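Local atomic coordinates of pectinesterase A (Erwinia chrysanthemi, PDB entry 2NTP), a protein that hydrolyses the methyl esters of pectin's galacturonosyl units, releasing methanol, the first step in maceration and soft-rotting of plant tissue. Residues 19-25 with 44-50; 71-75 with 125-130; 87-91 with 104-108; 147-151 with 165-171. All blocks are in the same frame, centred on the assembly; numbering follows the deposited sequence.

Contact 1. Residues 19-25 with 44-50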
loop_
_atom_site.group_PDB
_atom_site.type_symbol
_atom_site.label_atom_id
_atom_site.label_comp_id
_atom_site.label_asym_id
_atom_site.label_seq_id
_atom_site.Cartn_x
_atom_site.Cartn_y
_atom_site.Cartn_z
ATOM N N LYS A 19 6.302 -13.331 23.533
ATOM C CA LYS A 19 6.777 -11.957 23.708
ATOM C C LYS A 19 6.823 -11.193 22.385
ATOM O O LYS A 19 6.585 -9.983 22.354
ATOM C CB LYS A 19 8.155 -11.937 24.373
ATOM C CG LYS A 19 8.148 -12.351 25.840
ATOM C CD LYS A 19 9.533 -12.233 26.474
ATOM C CE LYS A 19 9.915 -10.778 26.747
ATOM N NZ LYS A 19 11.242 -10.664 27.426
ATOM N N THR A 20 7.141 -11.901 21.304
ATOM C CA THR A 20 7.215 -11.293 19.971
ATOM C C THR A 20 6.297 -11.994 18.972
ATOM O O THR A 20 6.033 -13.192 19.090
ATOM C CB THR A 20 8.659 -11.283 19.391
ATOM O OG1 THR A 20 9.002 -12.586 18.904
ATOM C CG2 THR A 20 9.688 -10.815 20.429
ATOM N N ILE A 21 5.827 -11.234 17.983
ATOM C CA ILE A 21 4.974 -11.766 16.916
ATOM C C ILE A 21 5.740 -12.761 16.042
ATOM O O ILE A 21 5.201 -13.797 15.654
ATOM C CB ILE A 21 4.371 -10.631 16.042
ATOM C CG1 ILE A 21 3.625 -9.620 16.918
ATOM C CG2 ILE A 21 3.426 -11.198 14.982
ATOM C CD1 ILE A 21 3.390 -8.272 16.231
ATOM N N ALA A 22 6.998 -12.445 15.745
ATOM C CA ALA A 22 7.870 -13.342 14.984
ATOM C C ALA A 22 7.976 -14.736 15.610
ATOM O O ALA A 22 7.940 -15.738 14.895
ATOM C CB ALA A 22 9.252 -12.730 14.822
ATOM N N ASP A 23 8.108 -14.784 16.937
ATOM C CA ASP A 23 8.179 -16.055 17.662
ATOM C C ASP A 23 6.872 -16.843 17.561
ATOM O O ASP A 23 6.901 -18.058 17.353
ATOM C CB ASP A 23 8.568 -15.839 19.128
ATOM C CG ASP A 23 10.022 -15.415 19.296
ATOM O OD1 ASP A 23 10.821 -15.570 18.346
ATOM O OD2 ASP A 23 10.370 -14.927 20.390
ATOM N N ALA A 24 5.742 -16.148 17.699
ATOM C CA ALA A 24 4.418 -16.779 17.586
ATOM C C ALA A 24 4.189 -17.362 16.190
ATOM O O ALA A 24 3.686 -18.480 16.050
ATOM C CB ALA A 24 3.315 -15.791 17.948
ATOM N N ILE A 25 4.570 -16.605 15.162
ATOM C CA ILE A 25 4.456 -17.059 13.774
ATOM C C ILE A 25 5.345 -18.274 13.498
ATOM O O ILE A 25 4.917 -19.239 12.862
ATOM C CB ILE A 25 4.791 -15.934 12.771
ATOM C CG1 ILE A 25 3.760 -14.805 12.875
ATOM C CG2 ILE A 25 4.845 -16.483 11.344
ATOM C CD1 ILE A 25 4.134 -13.544 12.134
ATOM N N TYR A 44 4.894 -3.338 18.782
ATOM C CA TYR A 44 5.852 -4.403 18.522
ATOM C C TYR A 44 6.834 -3.955 17.451
ATOM O O TYR A 44 6.478 -3.826 16.275
ATOM C CB TYR A 44 5.114 -5.689 18.137
ATOM C CG TYR A 44 4.163 -6.149 19.226
ATOM C CD1 TYR A 44 2.878 -5.605 19.340
ATOM C CD2 TYR A 44 4.562 -7.100 20.167
ATOM C CE1 TYR A 44 2.010 -6.010 20.357
ATOM C CE2 TYR A 44 3.703 -7.508 21.182
ATOM C CZ TYR A 44 2.433 -6.965 21.270
ATOM O OH TYR A 44 1.589 -7.381 22.276
ATOM N N ASN A 45 8.067 -3.681 17.876
ATOM C CA ASN A 45 9.111 -3.222 16.960
ATOM C C ASN A 45 9.743 -4.411 16.241
ATOM O O ASN A 45 10.791 -4.932 16.648
ATOM C CB ASN A 45 10.154 -2.379 17.708
ATOM C CG ASN A 45 11.252 -1.840 16.797
ATOM O OD1 ASN A 45 12.391 -1.654 17.235
ATOM N ND2 ASN A 45 10.916 -1.574 15.535
ATOM N N GLU A 46 9.073 -4.842 15.177
ATOM C CA GLU A 46 9.429 -6.061 14.470
ATOM C C GLU A 46 9.265 -5.884 12.974
ATOM O O GLU A 46 8.419 -5.107 12.518
ATOM C CB GLU A 46 8.540 -7.220 14.925
ATOM C CG GLU A 46 8.630 -7.543 16.404
ATOM C CD GLU A 46 7.849 -8.781 16.766
ATOM O OE1 GLU A 46 8.046 -9.814 16.093
ATOM O OE2 GLU A 46 7.054 -8.718 17.727
ATOM N N ARG A 47 10.084 -6.612 12.227
ATOM C CA ARG A 47 9.901 -6.777 10.796
ATOM C C ARG A 47 9.590 -8.249 10.538
ATOM O O ARG A 47 10.255 -9.143 11.087
ATOM C CB ARG A 47 11.150 -6.338 10.043
ATOM C CG ARG A 47 11.586 -4.917 10.386
ATOM C CD ARG A 47 12.717 -4.461 9.495
ATOM N NE ARG A 47 12.284 -4.405 8.108
ATOM C CZ ARG A 47 13.087 -4.476 7.053
ATOM N NH1 ARG A 47 14.403 -4.615 7.198
ATOM N NH2 ARG A 47 12.565 -4.418 5.840
ATOM N N LEU A 48 8.567 -8.493 9.723
ATOM C CA LEU A 48 8.050 -9.842 9.513
ATOM C C LEU A 48 7.985 -10.214 8.041
ATOM O O LEU A 48 7.638 -9.387 7.197
ATOM C CB LEU A 48 6.654 -9.979 10.133
ATOM C CG LEU A 48 6.473 -9.557 11.595
ATOM C CD1 LEU A 48 4.992 -9.450 11.939
ATOM C CD2 LEU A 48 7.191 -10.510 12.542
ATOM N N THR A 49 8.316 -11.469 7.745
ATOM C CA THR A 49 8.116 -12.034 6.415
ATOM C C THR A 49 7.276 -13.290 6.578
ATOM O O THR A 49 7.668 -14.226 7.280
ATOM C CB THR A 49 9.446 -12.347 5.700
ATOM O OG1 THR A 49 10.203 -11.140 5.568
ATOM C CG2 THR A 49 9.194 -12.938 4.311
ATOM N N ILE A 50 6.109 -13.285 5.947
ATOM C CA ILE A 50 5.145 -14.373 6.077
ATOM C C ILE A 50 5.282 -15.331 4.904
ATOM O O ILE A 50 5.030 -14.957 3.761
ATOM C CB ILE A 50 3.686 -13.834 6.142
ATOM C CG1 ILE A 50 3.508 -12.819 7.286
ATOM C CG2 ILE A 50 2.678 -14.986 6.201
ATOM C CD1 ILE A 50 4.068 -13.235 8.626
#
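K19 touches segment 44-50 through its backbone, its O lying 4.0 Å from Y44 CE2 at the edge of the tyrosine ring. T20 is the N-cap of helix 21-26: its OG1 accepts from D23 N at 3.1 Å, and its CB packs 3.5 Å from E46 OE2. At the first turn the amide nitrogens of I21 and A22 both donate hydrogen bonds to the carboxylate of E46, with I21 N to E46 OE2 at 2.8 Å and A22 N to E46 OE1 at 2.9 Å. Beyond these bonds the contact turns apolar. I21 sets CD1 3.6 Å from Y44 CB and CG2 3.8 Å from L48 CD1, and also packs on V8, I39 and I67 of strands 6-8, 35-39 and 65-69. A22 CB meets L48 CD2 at 3.8 Å. One turn on, I25 CD1 reaches I50 CD1 at 3.5 Å, as the helix runs at 21° to strand 48-50, their axes 9.6 Å apart. The helix packs at the N-terminal end of the parallel beta-helix, as capping helices do in this fold. While aliphatic side chains pack on L48 and I50, the E46 carboxylate accepts from two first-turn amides at the helix N-terminus, consistent with a favourable charge-dipole interaction.

Contact 2. Residues 71-75 with 125-130. With ADA (alpha-D-galactopyranuronic acid), chain C.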
loop_
_atom_site.group_PDB
_atom_site.type_symbol
_atom_site.label_atom_id
_atom_site.label_comp_id
_atom_site.label_asym_id
_atom_site.label_seq_id
_atom_site.Cartn_x
_atom_site.Cartn_y
_atom_site.Cartn_z
ATOM N N THR A 71 12.530 1.688 8.291
ATOM C CA THR A 71 13.465 1.265 7.246
ATOM C C THR A 71 13.142 1.969 5.933
ATOM O O THR A 71 12.033 1.822 5.412
ATOM C CB THR A 71 13.410 -0.276 7.000
ATOM O OG1 THR A 71 13.218 -0.975 8.241
ATOM C CG2 THR A 71 14.681 -0.777 6.307
ATOM N N ALA A 72 14.094 2.738 5.404
ATOM C CA ALA A 72 13.941 3.304 4.059
ATOM C C ALA A 72 14.691 2.454 3.043
ATOM O O ALA A 72 15.567 1.662 3.417
ATOM C CB ALA A 72 14.435 4.747 4.013
ATOM N N ALA A 73 14.352 2.623 1.765
ATOM C CA ALA A 73 15.082 1.967 0.679
ATOM C C ALA A 73 16.574 2.276 0.757
ATOM O O ALA A 73 17.401 1.413 0.475
ATOM C CB ALA A 73 14.527 2.388 -0.674
ATOM N N GLY A 74 16.901 3.503 1.161
ATOM C CA GLY A 74 18.288 3.962 1.241
ATOM C C GLY A 74 18.992 3.647 2.549
ATOM O O GLY A 74 20.180 3.964 2.704
ATOM N N THR A 75 18.272 3.040 3.494
ATOM C CA THR A 75 18.878 2.561 4.739
ATOM C C THR A 75 19.884 1.470 4.385
ATOM O O THR A 75 19.599 0.600 3.562
ATOM C CB THR A 75 17.822 2.015 5.732
ATOM O OG1 THR A 75 16.856 3.032 6.018
ATOM C CG2 THR A 75 18.465 1.568 7.047
ATOM N N ILE A 125 19.016 10.612 3.470
ATOM C CA ILE A 125 18.718 9.542 2.520
ATOM C C ILE A 125 18.001 10.081 1.277
ATOM O O ILE A 125 17.057 10.864 1.394
ATOM C CB ILE A 125 17.872 8.425 3.214
ATOM C CG1 ILE A 125 18.734 7.662 4.233
ATOM C CG2 ILE A 125 17.268 7.467 2.192
ATOM C CD1 ILE A 125 17.962 6.683 5.113
ATOM N N LYS A 126 18.458 9.662 0.096
ATOM C CA LYS A 126 17.818 10.033 -1.170
ATOM C C LYS A 126 16.721 9.043 -1.574
ATOM O O LYS A 126 15.695 9.438 -2.128
ATOM C CB LYS A 126 18.855 10.161 -2.291
ATOM C CG LYS A 126 19.654 11.453 -2.238
ATOM C CD LYS A 126 20.784 11.449 -3.244
ATOM C CE LYS A 126 21.599 12.726 -3.143
ATOM N NZ LYS A 126 22.842 12.657 -3.960
ATOM N N ASP A 127 16.956 7.758 -1.307
ATOM C CA ASP A 127 15.986 6.708 -1.609
ATOM C C ASP A 127 15.002 6.593 -0.451
ATOM O O ASP A 127 15.149 5.746 0.437
ATOM C CB ASP A 127 16.691 5.371 -1.877
ATOM C CG ASP A 127 17.582 5.413 -3.115
ATOM O OD1 ASP A 127 17.585 6.441 -3.828
ATOM O OD2 ASP A 127 18.275 4.408 -3.377
ATOM N N THR A 128 13.992 7.460 -0.492
ATOM C CA THR A 128 13.112 7.716 0.642
ATOM C C THR A 128 11.865 6.834 0.701
ATOM O O THR A 128 11.039 6.989 1.602
ATOM C CB THR A 128 12.687 9.199 0.680
ATOM O OG1 THR A 128 12.295 9.616 -0.635
ATOM C CG2 THR A 128 13.850 10.066 1.154
ATOM N N GLN A 129 11.731 5.902 -0.236
ATOM C CA GLN A 129 10.625 4.953 -0.136
ATOM C C GLN A 129 10.774 4.139 1.145
ATOM O O GLN A 129 11.880 3.773 1.538
ATOM C CB GLN A 129 10.474 4.066 -1.381
ATOM C CG GLN A 129 11.731 3.633 -2.091
ATOM C CD GLN A 129 12.404 4.730 -2.901
ATOM O OE1 GLN A 129 13.403 5.252 -2.478
ATOM N NE2 GLN A 129 11.864 5.063 -4.075
ATOM N N ALA A 130 9.655 3.896 1.817
ATOM C CA ALA A 130 9.668 3.176 3.082
ATOM C C ALA A 130 8.327 2.469 3.254
ATOM O O ALA A 130 7.348 3.038 3.750
ATOM C CB ALA A 130 9.964 4.128 4.245
HETATM C C1 ADA C . 10.910 7.755 -7.088
HETATM C C2 ADA C . 11.458 6.981 -8.283
HETATM C C3 ADA C . 10.303 6.390 -9.094
HETATM C C4 ADA C . 9.384 5.571 -8.184
HETATM C C5 ADA C . 8.882 6.462 -7.046
HETATM C C6 ADA C . 7.968 5.753 -6.079
HETATM O O2 ADA C . 12.250 7.862 -9.089
HETATM O O3 ADA C . 10.820 5.582 -10.161
HETATM O O4 ADA C . 10.126 4.485 -7.615
HETATM O O5 ADA C . 10.023 6.940 -6.316
HETATM O O6B ADA C . 7.035 5.019 -6.493
HETATM O O6A ADA C . 8.182 5.950 -4.866
#
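Neither segment is regular helix or strand. A72 to T75 form a type I beta turn, closed by T75 N to A72 O at 3.0 Å, and D127 is the centre of an inverse gamma turn in the other segment. Two backbone hydrogen bonds join them: A73 N gives to Q129 O at 2.7 Å and G74 N to D127 O at 2.9 Å. The alpha carbon of A72 adds a CA-H...O contact, its CA 3.3 Å from Q129 O. G74 fits closely against I125, its CA 3.8 Å from I125 CG2, where a beta carbon would clash. I125 CD1 also reaches A72 CB at 4.2 Å and T75 OG1 at 3.9 Å; that hydroxyl accepts from A72 N at 2.8 Å, bracing the turn. A73 CB packs against Q129 CG at 3.4 Å and D127 CB at 3.9 Å, while D127 forms a salt bridge with K82. Q129 is a substrate-binding residue: its NE2 hydrogen-bonds O2 of another galacturonate of the bound hexasaccharide and comes within 3.5 Å of O5 of this ADA. Its side chain lies about 3 Å from those of substrate-binding T85 and of D154, the proton donor. The contact therefore joins two loops on the substrate side of the beta-helix, one leading from strand 65-69 to helix 84-87, the other from helix 111-116 to strand 133-135.

Contact 3. Residues 87-91 with 104-108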
loop_
_atom_site.group_PDB
_atom_site.type_symbol
_atom_site.label_atom_id
_atom_site.label_comp_id
_atom_site.label_asym_id
_atom_site.label_seq_id
_atom_site.Cartn_x
_atom_site.Cartn_y
_atom_site.Cartn_z
ATOM N N GLY A 87 12.790 -4.364 -0.055
ATOM C CA GLY A 87 13.501 -4.701 1.178
ATOM C C GLY A 87 13.190 -3.849 2.394
ATOM O O GLY A 87 13.509 -4.238 3.517
ATOM N N SER A 88 12.562 -2.694 2.180
ATOM C CA SER A 88 12.272 -1.751 3.266
ATOM C C SER A 88 11.017 -2.098 4.066
ATOM O O SER A 88 10.748 -1.481 5.101
ATOM C CB SER A 88 12.115 -0.333 2.704
ATOM O OG SER A 88 10.854 -0.173 2.065
ATOM N N SER A 89 10.246 -3.070 3.577
ATOM C CA SER A 89 8.909 -3.316 4.111
ATOM C C SER A 89 8.915 -3.792 5.558
ATOM O O SER A 89 9.708 -4.655 5.929
ATOM C CB SER A 89 8.151 -4.318 3.242
ATOM O OG SER A 89 6.778 -4.300 3.603
ATOM N N THR A 90 8.011 -3.237 6.364
ATOM C CA THR A 90 7.856 -3.694 7.746
ATOM C C THR A 90 7.285 -5.112 7.754
ATOM O O THR A 90 7.786 -5.983 8.467
ATOM C CB THR A 90 6.983 -2.728 8.575
ATOM O OG1 THR A 90 7.632 -1.451 8.636
ATOM C CG2 THR A 90 6.772 -3.251 10.009
ATOM N N ILE A 91 6.242 -5.334 6.956
ATOM C CA ILE A 91 5.648 -6.662 6.810
ATOM C C ILE A 91 5.626 -7.058 5.338
ATOM O O ILE A 91 5.186 -6.287 4.484
ATOM C CB ILE A 91 4.227 -6.734 7.430
ATOM C CG1 ILE A 91 4.304 -6.534 8.949
ATOM C CG2 ILE A 91 3.540 -8.073 7.086
ATOM C CD1 ILE A 91 2.966 -6.651 9.675
ATOM N N THR A 104 -2.498 -2.077 13.437
ATOM C CA THR A 104 -1.798 -1.053 12.665
ATOM C C THR A 104 -0.429 -1.580 12.261
ATOM O O THR A 104 0.255 -2.224 13.064
ATOM C CB THR A 104 -1.642 0.243 13.478
ATOM O OG1 THR A 104 -2.938 0.739 13.847
ATOM C CG2 THR A 104 -0.894 1.314 12.670
ATOM N N ILE A 105 -0.051 -1.317 11.009
ATOM C CA ILE A 105 1.268 -1.655 10.478
ATOM C C ILE A 105 1.917 -0.349 10.011
ATOM O O ILE A 105 1.346 0.377 9.193
ATOM C CB ILE A 105 1.178 -2.643 9.287
ATOM C CG1 ILE A 105 0.416 -3.917 9.691
ATOM C CG2 ILE A 105 2.578 -2.978 8.771
ATOM C CD1 ILE A 105 -0.083 -4.763 8.509
ATOM N N ARG A 106 3.095 -0.048 10.551
ATOM C CA ARG A 106 3.782 1.210 10.259
ATOM C C ARG A 106 5.184 0.997 9.705
ATOM O O ARG A 106 5.901 0.082 10.128
ATOM C CB ARG A 106 3.919 2.077 11.523
ATOM C CG ARG A 106 2.670 2.239 12.372
ATOM C CD ARG A 106 2.830 3.419 13.343
ATOM N NE ARG A 106 4.053 3.321 14.144
ATOM C CZ ARG A 106 4.114 3.431 15.473
ATOM N NH1 ARG A 106 3.022 3.668 16.197
ATOM N NH2 ARG A 106 5.283 3.312 16.083
ATOM N N ASN A 107 5.574 1.856 8.766
ATOM C CA ASN A 107 6.994 2.126 8.568
ATOM C C ASN A 107 7.292 3.465 9.229
ATOM O O ASN A 107 6.690 4.491 8.889
ATOM C CB ASN A 107 7.412 2.108 7.096
ATOM C CG ASN A 107 8.931 2.027 6.926
ATOM O OD1 ASN A 107 9.683 2.765 7.573
ATOM N ND2 ASN A 107 9.382 1.133 6.059
ATOM N N ASP A 108 8.190 3.431 10.208
ATOM C CA ASP A 108 8.450 4.600 11.042
ATOM C C ASP A 108 9.596 5.463 10.525
ATOM O O ASP A 108 10.058 6.368 11.233
ATOM C CB ASP A 108 8.698 4.178 12.498
ATOM C CG ASP A 108 7.419 3.837 13.237
ATOM O OD1 ASP A 108 6.318 4.162 12.746
ATOM O OD2 ASP A 108 7.525 3.247 14.334
#
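I105, on strand 103-107, directs its CA-to-CB bond toward segment 87-91, where its CG1 lies 3.7 Å from I91 CD1, at the start of strand 91-93, and its CG2 4.4 Å from T90 CG2. R106 points its CA-to-CB bond away and takes part through its backbone: T90 OG1 donates to R106 O at 2.8 Å. Its guanidinium pairs within the segment, forming a salt bridge to D108 with NE 2.8 Å from D108 OD1 and NH2 2.8 Å from D108 OD2. The alternation of I105 and R106, toward and away, is that of the right-handed parallel beta-helix of the pectinesterase family, in which residues along a strand face in turn the interior of the coil stack and the outside. Segment 87-91, the loop leading into strand 91-93, runs nearly antiparallel to the strand (end-to-end directions 172° apart), and the I91 and I105 side chains meet between them. N107 sits at the strand's end, its CA 5.9 Å from T90 CA and 3.6 Å from T90 OG1; its ND2, 3.1 Å from S88 O, hydrogen-bonds the carbonyls of T71 and V131. S88 OG is hydrogen-bonded to T85 O and V131 N, beside the substrate loops.

Contact 4. Residues 147-151 with 165-171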
loop_
_atom_site.group_PDB
_atom_site.type_symbol
_atom_site.label_atom_id
_atom_site.label_comp_id
_atom_site.label_asym_id
_atom_site.label_seq_id
_atom_site.Cartn_x
_atom_site.Cartn_y
_atom_site.Cartn_z
ATOM N N VAL A 147 -7.680 -2.491 9.374
ATOM C CA VAL A 147 -6.229 -2.360 9.475
ATOM C C VAL A 147 -5.838 -0.931 9.106
ATOM O O VAL A 147 -6.462 -0.315 8.244
ATOM C CB VAL A 147 -5.505 -3.383 8.554
ATOM C CG1 VAL A 147 -4.020 -3.068 8.417
ATOM C CG2 VAL A 147 -5.688 -4.808 9.089
ATOM N N SER A 148 -4.826 -0.411 9.790
ATOM C CA SER A 148 -4.266 0.899 9.480
ATOM C C SER A 148 -2.851 0.727 8.974
ATOM O O SER A 148 -2.051 0.064 9.623
ATOM C CB SER A 148 -4.270 1.783 10.728
ATOM O OG SER A 148 -3.596 3.013 10.490
ATOM N N LEU A 149 -2.555 1.318 7.814
ATOM C CA LEU A 149 -1.219 1.263 7.224
ATOM C C LEU A 149 -0.618 2.658 7.204
ATOM O O LEU A 149 -1.213 3.589 6.648
ATOM C CB LEU A 149 -1.277 0.704 5.799
ATOM C CG LEU A 149 -1.966 -0.645 5.590
ATOM C CD1 LEU A 149 -1.898 -1.038 4.113
ATOM C CD2 LEU A 149 -1.347 -1.723 6.472
ATOM N N VAL A 150 0.554 2.799 7.816
ATOM C CA VAL A 150 1.167 4.113 8.015
ATOM C C VAL A 150 2.510 4.247 7.313
ATOM O O VAL A 150 3.400 3.415 7.486
ATOM C CB VAL A 150 1.351 4.419 9.522
ATOM C CG1 VAL A 150 2.097 5.725 9.715
ATOM C CG2 VAL A 150 -0.014 4.454 10.238
ATOM N N GLY A 151 2.648 5.309 6.526
ATOM C CA GLY A 151 3.937 5.651 5.932
ATOM C C GLY A 151 3.855 6.992 5.240
ATOM O O GLY A 151 2.891 7.751 5.435
ATOM N N PHE A 165 -8.815 -4.968 1.017
ATOM C CA PHE A 165 -8.675 -4.083 2.166
ATOM C C PHE A 165 -10.041 -3.516 2.500
ATOM O O PHE A 165 -10.699 -2.921 1.648
ATOM C CB PHE A 165 -7.691 -2.956 1.850
ATOM C CG PHE A 165 -6.300 -3.440 1.550
ATOM C CD1 PHE A 165 -5.974 -3.922 0.280
ATOM C CD2 PHE A 165 -5.318 -3.415 2.535
ATOM C CE1 PHE A 165 -4.692 -4.381 0.001
ATOM C CE2 PHE A 165 -4.027 -3.866 2.265
ATOM C CZ PHE A 165 -3.715 -4.355 0.997
ATOM N N SER A 166 -10.459 -3.711 3.744
ATOM C CA SER A 166 -11.817 -3.383 4.160
ATOM C C SER A 166 -11.793 -2.632 5.483
ATOM O O SER A 166 -11.085 -3.034 6.408
ATOM C CB SER A 166 -12.623 -4.678 4.298
ATOM O OG SER A 166 -13.901 -4.453 4.871
ATOM N N ASP A 167 -12.570 -1.548 5.569
ATOM C CA ASP A 167 -12.679 -0.742 6.793
ATOM C C ASP A 167 -11.294 -0.313 7.261
ATOM O O ASP A 167 -10.944 -0.435 8.440
ATOM C CB ASP A 167 -13.425 -1.503 7.907
ATOM C CG ASP A 167 -14.781 -2.035 7.460
ATOM O OD1 ASP A 167 -15.368 -1.510 6.488
ATOM O OD2 ASP A 167 -15.267 -2.993 8.098
ATOM N N CYS A 168 -10.515 0.201 6.318
ATOM C CA CYS A 168 -9.101 0.404 6.539
ATOM C C CYS A 168 -8.713 1.879 6.549
ATOM O O CYS A 168 -9.482 2.739 6.118
ATOM C CB CYS A 168 -8.300 -0.394 5.503
ATOM S SG CYS A 168 -8.056 0.370 3.878
ATOM N N ARG A 169 -7.532 2.165 7.093
ATOM C CA ARG A 169 -6.920 3.483 6.963
ATOM C C ARG A 169 -5.566 3.297 6.307
ATOM O O ARG A 169 -4.800 2.418 6.700
ATOM C CB ARG A 169 -6.765 4.171 8.328
ATOM C CG ARG A 169 -6.335 5.652 8.256
ATOM C CD ARG A 169 -5.919 6.155 9.640
ATOM N NE ARG A 169 -5.609 7.591 9.703
ATOM C CZ ARG A 169 -4.390 8.122 9.590
ATOM N NH1 ARG A 169 -3.325 7.352 9.368
ATOM N NH2 ARG A 169 -4.236 9.442 9.678
ATOM N N ILE A 170 -5.286 4.097 5.281
ATOM C CA ILE A 170 -3.970 4.082 4.636
ATOM C C ILE A 170 -3.512 5.522 4.454
ATOM O O ILE A 170 -4.228 6.328 3.866
ATOM C CB ILE A 170 -3.985 3.349 3.265
ATOM C CG1 ILE A 170 -4.552 1.926 3.411
ATOM C CG2 ILE A 170 -2.572 3.324 2.663
ATOM C CD1 ILE A 170 -4.793 1.180 2.094
ATOM N N SER A 171 -2.330 5.840 4.974
ATOM C CA SER A 171 -1.784 7.187 4.883
ATOM C C SER A 171 -0.478 7.192 4.110
ATOM O O SER A 171 0.246 6.190 4.083
ATOM C CB SER A 171 -1.558 7.778 6.279
ATOM O OG SER A 171 -0.441 7.190 6.914
HETATM O O HOH W 1 -3.174 4.756 8.409
#
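Backbone hydrogen bonds define the contact. Strands 147-150 and 169-172 run parallel, with 3° and 4.6 Å between the axes of 147-150 and 169-171, and S148 pairs with R169 and L149 with I170. R169 N gives to V147 O at 2.9 Å, L149 N to R169 O at 2.7 Å and S171 N to L149 O at 3.0 Å, the alternating pattern of a parallel ladder. CA-H...O contacts lie between the bonds, with S148 CA 3.2 Å from R169 O and I170 CA 3.4 Å from L149 O. Apolar contacts line the face that L149 and I170 share, L149 CD1 being 4.0 Å from I170 CG1. F165, from strand 162-166 of another sheet, comes up to this face, its CE2 4.0 Å from L149 CD1. L156 packs on all three side chains, and the F165 ring stacks with those of F144 and F185 in the adjoining coils, the aromatic ladder of a parallel beta-helix. On the face of S148 and R169 the chemistry is polar. A water bonds S148 OG at 2.7 Å, accepts from R169 NH1 at 2.8 Å and donates to L149 O at 2.9 Å. C168, just before strand 169-172, is disulfide-bonded to C188 in the next coil. The ladder thus has an apolar side carrying L149 and I170 and a polar side, where one water links S148, L149 and R169, with the backbone bonds between them holding successive coils in register.

How the contacts relate
Contacts 3 and 4 are buried and share one parallel sheet: strands 103-107 and 147-150 are neighbours, with I105 N 2.8 Å from S148 O and V150 N 2.9 Å from I105 O. Contact 4 is a backbone ladder between coils, whereas contact 3 joins a loop to a strand through isoleucine packing and a threonine hydroxyl bonded to a backbone carbonyl. Contact 1, partly buried, belongs to the N-terminal end, where a carboxylate accepts from two amides of a helix's first turn; its R47 reaches contact 3, with NH2 2.9 Å from S89 O. Contact 2, also partly buried, is a loop pairing at the substrate side, tied to contact 3 by N107 ND2, 2.8 Å from T71 O. It alone includes an annotated substrate-binding residue.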